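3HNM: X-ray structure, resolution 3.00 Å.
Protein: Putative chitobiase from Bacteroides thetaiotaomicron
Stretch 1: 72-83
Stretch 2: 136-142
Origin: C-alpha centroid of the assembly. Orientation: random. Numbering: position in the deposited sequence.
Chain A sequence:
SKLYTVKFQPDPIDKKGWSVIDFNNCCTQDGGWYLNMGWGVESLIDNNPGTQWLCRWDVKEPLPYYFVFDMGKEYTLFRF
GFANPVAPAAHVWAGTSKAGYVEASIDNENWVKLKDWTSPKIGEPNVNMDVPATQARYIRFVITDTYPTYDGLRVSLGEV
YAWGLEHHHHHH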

# COMPACT_ATOMS: atom_id res chain seq x y z
N GLY A 72 1.49 5.72 -13.52
CA GLY A 72 1.23 6.42 -14.77
C GLY A 72 2.47 6.62 -15.62
O GLY A 72 2.55 6.17 -16.77
N LYS A 73 3.45 7.32 -15.06
CA LYS A 73 4.69 7.59 -15.77
C LYS A 73 5.87 6.94 -15.04
O LYS A 73 5.66 6.19 -14.09
N GLU A 74 7.10 7.22 -15.48
CA GLU A 74 8.29 6.65 -14.85
C GLU A 74 8.85 7.56 -13.78
O GLU A 74 8.75 8.78 -13.87
N TYR A 75 9.45 6.97 -12.76
CA TYR A 75 10.04 7.73 -11.66
C TYR A 75 11.30 7.02 -11.15
O TYR A 75 11.64 5.92 -11.60
N THR A 76 11.98 7.64 -10.19
CA THR A 76 13.16 7.02 -9.60
C THR A 76 12.91 7.02 -8.08
O THR A 76 13.30 7.96 -7.39
N LEU A 77 12.26 5.98 -7.57
CA LEU A 77 11.92 5.91 -6.15
C LEU A 77 13.07 6.02 -5.16
O LEU A 77 14.06 5.30 -5.25
N PHE A 78 12.93 6.93 -4.19
CA PHE A 78 13.94 7.11 -3.16
C PHE A 78 13.43 6.42 -1.91
O PHE A 78 14.18 5.75 -1.21
N ARG A 79 12.15 6.62 -1.62
CA ARG A 79 11.52 6.01 -0.45
C ARG A 79 10.14 5.47 -0.81
O ARG A 79 9.64 5.70 -1.90
N PHE A 80 9.56 4.74 0.14
CA PHE A 80 8.24 4.14 0.01
C PHE A 80 7.72 3.86 1.41
O PHE A 80 8.49 3.55 2.32
N GLY A 81 6.42 3.96 1.60
CA GLY A 81 5.86 3.69 2.91
C GLY A 81 4.35 3.65 2.86
O GLY A 81 3.76 3.84 1.80
N PHE A 82 3.72 3.40 4.00
CA PHE A 82 2.27 3.35 4.05
C PHE A 82 1.80 3.91 5.38
O PHE A 82 2.62 4.27 6.23
N ALA A 83 0.49 3.99 5.57
CA ALA A 83 -0.06 4.49 6.82
C ALA A 83 -1.34 3.76 7.23
O ALA A 83 -2.37 3.86 6.56
N ALA A 136 11.31 3.19 -11.78
CA ALA A 136 10.08 2.41 -11.82
C ALA A 136 8.84 3.17 -12.30
O ALA A 136 8.77 4.39 -12.26
N ARG A 137 7.87 2.39 -12.78
CA ARG A 137 6.59 2.87 -13.27
C ARG A 137 5.52 2.22 -12.40
O ARG A 137 4.57 2.87 -11.97
N TYR A 138 5.70 0.92 -12.15
CA TYR A 138 4.77 0.14 -11.33
C TYR A 138 5.37 -0.26 -9.99
O TYR A 138 6.56 -0.53 -9.90
N ILE A 139 4.55 -0.30 -8.95
CA ILE A 139 5.01 -0.68 -7.63
C ILE A 139 4.21 -1.89 -7.20
O ILE A 139 3.06 -2.07 -7.61
N ARG A 140 4.81 -2.73 -6.37
CA ARG A 140 4.11 -3.91 -5.90
C ARG A 140 4.30 -4.04 -4.41
O ARG A 140 5.39 -4.35 -3.94
N PHE A 141 3.24 -3.77 -3.66
CA PHE A 141 3.28 -3.84 -2.21
C PHE A 141 2.78 -5.23 -1.82
O PHE A 141 1.89 -5.78 -2.48
N VAL A 142 3.35 -5.82 -0.77
CA VAL A 142 2.96 -7.16 -0.36
C VAL A 142 2.95 -7.33 1.16
O VAL A 142 3.96 -7.09 1.81

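A136 fixes the register between the two stretches. Its carbonyl O accepts a hydrogen bond from Y75 N (2.7 Å, N-H...O angle 149°), and its own N donates to Y75 O at 2.8 Å and 165°, the paired signature of an antiparallel bridge. The side chains of A136 and Y75 therefore lie on the same face of the sheet. L77, in m for both chi1 and chi2, points toward the second stretch, and its CD2 lies 3.2 Å from A136 CB, a tight carbon-carbon contact.

At R137 the chain turns a corner, and the side chain (t, p, t along chi1 to chi3) leaves sideways while its end curls back over the first stretch. R137 NE is 2.6 Å from G72 O, but the angle is poor, and the carbonyl sits over a face of the guanidinium, so proximity alone does not make this a hydrogen bond. R137 CD packs 3.1 Å from K73 O, which also receives a CA-H...O contact from R137 CA (3.5 Å, 150°). On E74, chi1 is m and the carboxylate reaches R137 CB, with OE2 at 3.5 Å.

Y138 points away, and the inward pattern resumes with I139. In m,t, it sends CG2 to within 3.6 Å of F80 CE2, while its CD1 meets L77 CD1 more loosely, at 4.4 Å. R140 again points away, as expected from strand alternation.

F141, chi1 t, points toward the first stretch and touches two aromatic residues. Its CD1 is 3.5 Å from CE1 of F80 (chi1 t), and its CZ is 3.4 Å from CD2 of F82 (chi1 p). The F80 and F141 ring centroids lie 5.5 Å apart with planes at 35°, the F82 and F141 centroids 5.2 Å apart with planes at 49°; both pairs are oblique. Every close contact of F141 is carbon to carbon, so this part of the packing is apolar; V142 lies out of reach of the first stretch.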

# COMPACT_ATOMS: atom_id res chain seq x y z
CB LYS A 73 4.88 9.10 -15.90
CG LYS A 73 4.08 9.94 -14.92
CD LYS A 73 4.29 11.42 -15.21
CE LYS A 73 3.20 12.31 -14.61
NZ LYS A 73 1.84 12.04 -15.16
CB GLU A 74 9.35 6.42 -15.91
CG GLU A 74 8.81 5.70 -17.11
CD GLU A 74 9.42 4.32 -17.27
OE1 GLU A 74 10.65 4.25 -17.49
OE2 GLU A 74 8.67 3.31 -17.18
CB TYR A 75 9.04 7.81 -10.51
CG TYR A 75 7.83 8.66 -10.77
CD1 TYR A 75 7.70 9.90 -10.14
CD2 TYR A 75 6.81 8.23 -11.62
CE1 TYR A 75 6.58 10.70 -10.34
CE2 TYR A 75 5.68 9.02 -11.83
CZ TYR A 75 5.56 10.25 -11.18
OH TYR A 75 4.45 11.03 -11.36
CB THR A 76 14.47 7.82 -9.93
OG1 THR A 76 14.62 7.94 -11.35
CG2 THR A 76 15.69 7.08 -9.39
CB LEU A 77 11.14 4.62 -5.83
CG LEU A 77 9.86 4.26 -6.58
CD1 LEU A 77 8.96 5.48 -6.70
CD2 LEU A 77 10.22 3.74 -7.94
CB PHE A 78 14.17 8.59 -2.82
CG PHE A 78 14.44 9.45 -4.01
CD1 PHE A 78 15.32 9.03 -5.00
CD2 PHE A 78 13.81 10.68 -4.13
CE1 PHE A 78 15.58 9.83 -6.12
CE2 PHE A 78 14.05 11.50 -5.24
CZ PHE A 78 14.94 11.08 -6.24
CB ARG A 79 11.37 7.01 0.70
CG ARG A 79 12.68 7.48 1.30
CD ARG A 79 12.46 8.08 2.68
NE ARG A 79 13.34 9.21 2.95
CZ ARG A 79 13.24 10.39 2.35
NH1 ARG A 79 12.28 10.60 1.45
NH2 ARG A 79 14.09 11.36 2.65
CB PHE A 80 8.32 2.84 -0.80
CG PHE A 80 7.03 2.07 -0.86
CD1 PHE A 80 6.62 1.28 0.22
CD2 PHE A 80 6.20 2.16 -1.97
CE1 PHE A 80 5.41 0.61 0.19
CE2 PHE A 80 4.99 1.49 -2.01
CZ PHE A 80 4.59 0.71 -0.93
CB PHE A 82 1.78 1.91 3.85
CG PHE A 82 2.41 0.91 4.80
CD1 PHE A 82 1.90 0.73 6.09
CD2 PHE A 82 3.53 0.17 4.41
CE1 PHE A 82 2.49 -0.17 6.97
CE2 PHE A 82 4.12 -0.75 5.29
CZ PHE A 82 3.60 -0.92 6.57
CB ALA A 83 -0.32 5.99 6.70
CB ALA A 136 9.80 1.82 -10.44
CB ARG A 137 6.37 2.43 -14.72
CG ARG A 137 4.91 2.38 -15.15
CD ARG A 137 4.37 3.75 -15.48
NE ARG A 137 2.97 3.70 -15.93
CZ ARG A 137 2.54 3.06 -17.02
NH1 ARG A 137 3.39 2.39 -17.79
NH2 ARG A 137 1.26 3.11 -17.34
CB TYR A 138 4.39 -1.12 -12.09
CG TYR A 138 3.89 -0.84 -13.47
CD1 TYR A 138 2.55 -0.52 -13.70
CD2 TYR A 138 4.75 -0.89 -14.56
CE1 TYR A 138 2.08 -0.29 -14.98
CE2 TYR A 138 4.29 -0.65 -15.84
CZ TYR A 138 2.96 -0.36 -16.05
OH TYR A 138 2.52 -0.15 -17.33
CB ILE A 139 4.78 0.42 -6.61
CG1 ILE A 139 5.70 1.60 -6.90
CG2 ILE A 139 4.97 -0.14 -5.19
CD1 ILE A 139 5.46 2.84 -6.03
CB ARG A 140 4.62 -5.14 -6.63
CG ARG A 140 3.87 -6.38 -6.25
CD ARG A 140 3.59 -7.21 -7.46
NE ARG A 140 4.66 -8.14 -7.75
CZ ARG A 140 4.78 -8.80 -8.89
NH1 ARG A 140 3.90 -8.64 -9.87
NH2 ARG A 140 5.80 -9.63 -9.05
CB PHE A 141 2.42 -2.71 -1.65
CG PHE A 141 2.47 -2.59 -0.18
CD1 PHE A 141 3.68 -2.46 0.48
CD2 PHE A 141 1.31 -2.67 0.57
CE1 PHE A 141 3.74 -2.43 1.87
CE2 PHE A 141 1.34 -2.64 1.95
CZ PHE A 141 2.56 -2.52 2.61
CB VAL A 142 3.90 -8.24 -0.98
CG1 VAL A 142 3.53 -9.62 -0.48
CG2 VAL A 142 3.83 -8.20 -2.52